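Endopolygalacturonase (Chondrostereum purpureum, PDB 1KCD) probably hydrolyses the 1,4-alpha-D-galacturonosyl linkages of polygalacturonate, as a family 28 glycoside hydrolase with a right-handed parallel beta-helix fold. Local coordinates at residues G89-T94 / G149-G154. Sequence-based numbering, arbitrary orientation.
Sequences GTNNGT and GHNTDG. With NAG (2-acetamido-2-deoxy-beta-D-glucopyranose), chain D; GTR (beta-D-galactopyranuronic acid), chain C; GTK (beta-D-galactofuranuronic acid), chain B.
Asn91 and Asn151 meet where two loops of the family 28 parallel beta-helix, one before strand 101-104 and one before strand 155-158, line the galacturonate cleft. Their side chains cross with the amide planes 86° apart, and both donate to one sugar hydroxyl: Asn91 ND2 lies 3.2 Å from GTR O3, Asn151 ND2 3.0 Å from the same atom. Asn151 ND2 also donates to GTK O2 at 2.9 Å, so one amide bridges two bound sugars. Beside them His150 NE2 is hydrogen-bonded to GTR O2 (2.7 Å), nearly straight at 171° and in the ring plane. Further out, Asp173 touches Asn151 and also hydrogen-bonds to GTR. Behind this shell, Asn151 OD1 accepts a hydrogen bond from Thr90 N (2.9 Å), the donor tilted 29° from the carbonyl plane; this fixes the amide flip and leaves ND2 facing the sugars. With alanine in place of Asn151, Thr90 N is likely to lose this acceptor and the two sugar hydroxyls the donor they share. Gly89 lets the loops close up: its CA lies 3.4 Å from Asn151 OD1, and a beta carbon on Gly89 would run into that oxygen and His150 CD2.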
ATOM      1  N   GLY A  89      11.613   1.244 -12.696  1.00  6.98           N
ATOM      2  CA  GLY A  89      10.970   0.439 -11.628  1.00  8.20           C
ATOM      3  C   GLY A  89      11.149  -1.029 -11.837  1.00  6.62           C
ATOM      4  O   GLY A  89      12.203  -1.548 -12.286  1.00  7.29           O
ATOM      5  N   THR A  90      10.102  -1.799 -11.524  1.00  6.71           N
ATOM      6  CA  THR A  90      10.136  -3.248 -11.735  1.00  6.92           C
ATOM      7  C   THR A  90       9.603  -3.608 -13.101  1.00  7.28           C
ATOM      8  O   THR A  90       9.434  -4.803 -13.383  1.00 10.55           O
ATOM      9  CB  THR A  90       9.395  -3.967 -10.590  1.00  7.79           C
ATOM     10  OG1 THR A  90       8.058  -3.475 -10.483  1.00 10.67           O
ATOM     11  CG2 THR A  90      10.080  -3.689  -9.253  1.00  8.72           C
ATOM     12  N   ASN A  91       9.389  -2.623 -13.967  1.00  8.02           N
ATOM     13  CA  ASN A  91       8.939  -2.982 -15.314  1.00  9.05           C
ATOM     14  C   ASN A  91      10.047  -3.315 -16.232  1.00 10.78           C
ATOM     15  O   ASN A  91       9.830  -4.136 -17.177  1.00 14.54           O
ATOM     16  CB  ASN A  91       8.101  -1.809 -15.875  1.00  9.01           C
ATOM     17  CG  ASN A  91       6.766  -1.744 -15.119  1.00  8.48           C
ATOM     18  OD1 ASN A  91       6.207  -2.820 -14.839  1.00 11.64           O
ATOM     19  ND2 ASN A  91       6.300  -0.572 -14.823  1.00 10.91           N
ATOM     20  N   ASN A  92      11.209  -2.749 -16.052  1.00 10.68           N
ATOM     21  CA  ASN A  92      12.359  -3.081 -16.921  1.00 10.72           C
ATOM     22  C   ASN A  92      13.577  -2.496 -16.271  1.00  9.30           C
ATOM     23  O   ASN A  92      13.501  -2.050 -15.098  1.00 11.61           O
ATOM     24  CB  ASN A  92      12.057  -2.497 -18.301  1.00 13.43           C
ATOM     25  CG  ASN A  92      12.358  -3.543 -19.362  1.00 21.20           C
ATOM     26  OD1 ASN A  92      13.462  -4.080 -19.317  1.00 35.95           O
ATOM     27  ND2 ASN A  92      11.381  -3.667 -20.271  1.00 22.02           N
ATOM     28  N   GLY A  93      14.686  -2.418 -16.956  1.00  8.60           N
ATOM     29  CA  GLY A  93      15.866  -1.754 -16.510  1.00 10.15           C
ATOM     30  C   GLY A  93      16.631  -2.522 -15.463  1.00  9.77           C
ATOM     31  O   GLY A  93      16.691  -3.788 -15.470  1.00 11.55           O
ATOM     32  N   THR A  94      17.241  -1.804 -14.541  1.00  8.61           N
ATOM     33  CA  THR A  94      18.059  -2.437 -13.512  1.00  8.29           C
ATOM     34  C   THR A  94      17.218  -3.307 -12.614  1.00  8.01           C
ATOM     35  O   THR A  94      16.042  -3.049 -12.369  1.00  8.55           O
ATOM     36  CB  THR A  94      18.742  -1.353 -12.694  1.00  8.65           C
ATOM     37  OG1 THR A  94      17.725  -0.537 -12.116  1.00  9.84           O
ATOM     38  CG2 THR A  94      19.688  -0.514 -13.559  1.00 12.56           C
ATOM     39  N   GLY A 149      12.650   7.275  -9.324  1.00  6.78           N
ATOM     40  CA  GLY A 149      11.981   6.252  -8.498  1.00  7.02           C
ATOM     41  C   GLY A 149      10.694   5.788  -9.174  1.00  5.92           C
ATOM     42  O   GLY A 149      10.013   6.593  -9.817  1.00  6.94           O
ATOM     43  N   HIS A 150      10.375   4.510  -9.059  1.00  5.74           N
ATOM     44  CA  HIS A 150       9.155   4.045  -9.728  1.00  6.45           C
ATOM     45  C   HIS A 150       8.742   2.713  -9.081  1.00  6.13           C
ATOM     46  O   HIS A 150       9.626   2.005  -8.550  1.00  6.25           O
ATOM     47  CB  HIS A 150       9.434   3.926 -11.217  1.00  8.26           C
ATOM     48  CG  HIS A 150       8.150   3.805 -12.009  1.00  8.06           C
ATOM     49  ND1 HIS A 150       7.328   4.895 -12.194  1.00  9.28           N
ATOM     50  CD2 HIS A 150       7.559   2.757 -12.644  1.00  8.97           C
ATOM     51  CE1 HIS A 150       6.255   4.534 -12.911  1.00 10.19           C
ATOM     52  NE2 HIS A 150       6.371   3.225 -13.208  1.00 10.34           N
ATOM     53  N   ASN A 151       7.477   2.387  -9.069  1.00  5.47           N
ATOM     54  CA  ASN A 151       6.982   1.173  -8.399  1.00  5.67           C
ATOM     55  C   ASN A 151       7.381   1.109  -6.932  1.00  5.17           C
ATOM     56  O   ASN A 151       7.580   0.024  -6.377  1.00  6.14           O
ATOM     57  CB  ASN A 151       7.406  -0.141  -9.111  1.00  5.37           C
ATOM     58  CG  ASN A 151       6.855  -0.193 -10.517  1.00  5.74           C
ATOM     59  OD1 ASN A 151       7.624  -0.281 -11.480  1.00  8.04           O
ATOM     60  ND2 ASN A 151       5.543  -0.218 -10.650  1.00  7.03           N
ATOM     61  N   THR A 152       7.421   2.309  -6.326  1.00  4.87           N
ATOM     62  CA  THR A 152       7.827   2.452  -4.925  1.00  4.94           C
ATOM     63  C   THR A 152       6.632   2.415  -3.982  1.00  4.88           C
ATOM     64  O   THR A 152       6.469   3.251  -3.092  1.00  5.73           O
ATOM     65  CB  THR A 152       8.643   3.753  -4.746  1.00  5.27           C
ATOM     66  OG1 THR A 152       7.984   4.781  -5.499  1.00  6.12           O
ATOM     67  CG2 THR A 152      10.069   3.585  -5.276  1.00  5.70           C
ATOM     68  N   ASP A 153       5.789   1.391  -4.147  1.00  4.96           N
ATOM     69  CA  ASP A 153       4.600   1.267  -3.331  1.00  5.16           C
ATOM     70  C   ASP A 153       4.920   1.367  -1.851  1.00  4.90           C
ATOM     71  O   ASP A 153       5.891   0.795  -1.362  1.00  5.61           O
ATOM     72  CB  ASP A 153       3.933  -0.116  -3.515  1.00  5.10           C
ATOM     73  CG  ASP A 153       3.484  -0.475  -4.929  1.00  5.29           C
ATOM     74  OD1 ASP A 153       4.155  -0.013  -5.865  1.00  7.12           O
ATOM     75  OD2 ASP A 153       2.519  -1.247  -5.084  1.00  9.07           O
ATOM     76  N   GLY A 154       4.047   2.059  -1.096  1.00  4.85           N
ATOM     77  CA  GLY A 154       4.289   2.148   0.356  1.00  4.97           C
ATOM     78  C   GLY A 154       4.014   0.808   1.010  1.00  4.45           C
ATOM     79  O   GLY A 154       4.910   0.209   1.647  1.00  5.71           O
TER
HETATM   80  C1  NAG D2001      11.189  -4.698 -21.261  1.00 29.00           C
HETATM   81  C2  NAG D2001       9.718  -4.459 -21.736  1.00 31.88           C
HETATM   82  C3  NAG D2001       9.500  -5.406 -22.924  1.00 39.41           C
HETATM   83  C4  NAG D2001      10.570  -5.184 -24.002  1.00 46.41           C
HETATM   84  C5  NAG D2001      12.016  -5.249 -23.387  1.00 41.58           C
HETATM   85  C6  NAG D2001      13.088  -4.719 -24.271  1.00 45.40           C
HETATM   86  C7  NAG D2001       8.354  -3.842 -19.868  1.00 35.45           C
HETATM   87  C8  NAG D2001       7.489  -4.146 -18.744  1.00 40.01           C
HETATM   88  N2  NAG D2001       8.835  -4.882 -20.643  1.00 34.34           N
HETATM   89  O3  NAG D2001       8.159  -5.255 -23.432  1.00 52.84           O
HETATM   90  O4  NAG D2001      10.474  -6.350 -24.872  1.00 62.70           O
HETATM   91  O5  NAG D2001      12.011  -4.266 -22.312  1.00 32.55           O
HETATM   92  O6  NAG D2001      13.789  -3.681 -23.607  1.00 55.61           O
HETATM   93  O7  NAG D2001       8.683  -2.796 -20.179  1.00 33.42           O
HETATM   94  C1  GTR C1002       2.468   2.820 -13.681  1.00  8.65           C
HETATM   95  C2  GTR C1002       3.486   1.700 -13.347  1.00  8.73           C
HETATM   96  C3  GTR C1002       2.784   0.453 -13.358  1.00  7.45           C
HETATM   97  C4  GTR C1002       1.630   0.376 -12.261  1.00  7.73           C
HETATM   98  C5  GTR C1002       0.763   1.620 -12.558  1.00  7.43           C
HETATM   99  C6  GTR C1002      -0.308   1.766 -11.488  1.00  7.92           C
HETATM  100  O1  GTR C1002       3.111   4.074 -13.584  1.00  9.04           O
HETATM  101  O2  GTR C1002       4.502   1.708 -14.398  1.00  9.43           O
HETATM  102  O3  GTR C1002       3.701  -0.655 -13.015  1.00  9.34           O
HETATM  103  O4  GTR C1002       2.203   0.449 -10.918  1.00  8.67           O
HETATM  104  O5  GTR C1002       1.558   2.819 -12.569  1.00  7.53           O
HETATM  105  O6A GTR C1002      -0.292   2.692 -10.648  1.00  9.04           O
HETATM  106  O6B GTR C1002      -1.209   0.911 -11.489  1.00  8.89           O
HETATM  107  C1  GTK B1001       3.101  -3.082  -7.477  0.59 10.19           C
HETATM  108  O1  GTK B1001       3.429  -4.443  -7.229  0.59 12.37           O
HETATM  109  C2  GTK B1001       3.969  -2.428  -8.515  0.59  8.64           C
HETATM  110  O2  GTK B1001       3.844  -0.994  -8.372  0.59  5.28           O
HETATM  111  C3  GTK B1001       3.224  -2.782  -9.822  0.59  8.43           C
HETATM  112  O3  GTK B1001       3.882  -3.904 -10.395  0.59  7.96           O
HETATM  113  C4  GTK B1001       1.831  -3.235  -9.366  0.59  8.53           C
HETATM  114  O4  GTK B1001       1.768  -3.104  -7.953  0.59 10.68           O
HETATM  115  C5  GTK B1001       0.655  -2.589 -10.092  0.59  8.00           C
HETATM  116  O5  GTK B1001       0.513  -1.295  -9.526  0.59  7.19           O
HETATM  117  C6  GTK B1001      -0.687  -3.256 -10.045  0.59  9.19           C
HETATM  118  O6B GTK B1001      -0.733  -4.453 -10.630  0.59 10.97           O
HETATM  119  O6A GTK B1001      -1.670  -2.789  -9.498  0.59 17.81           O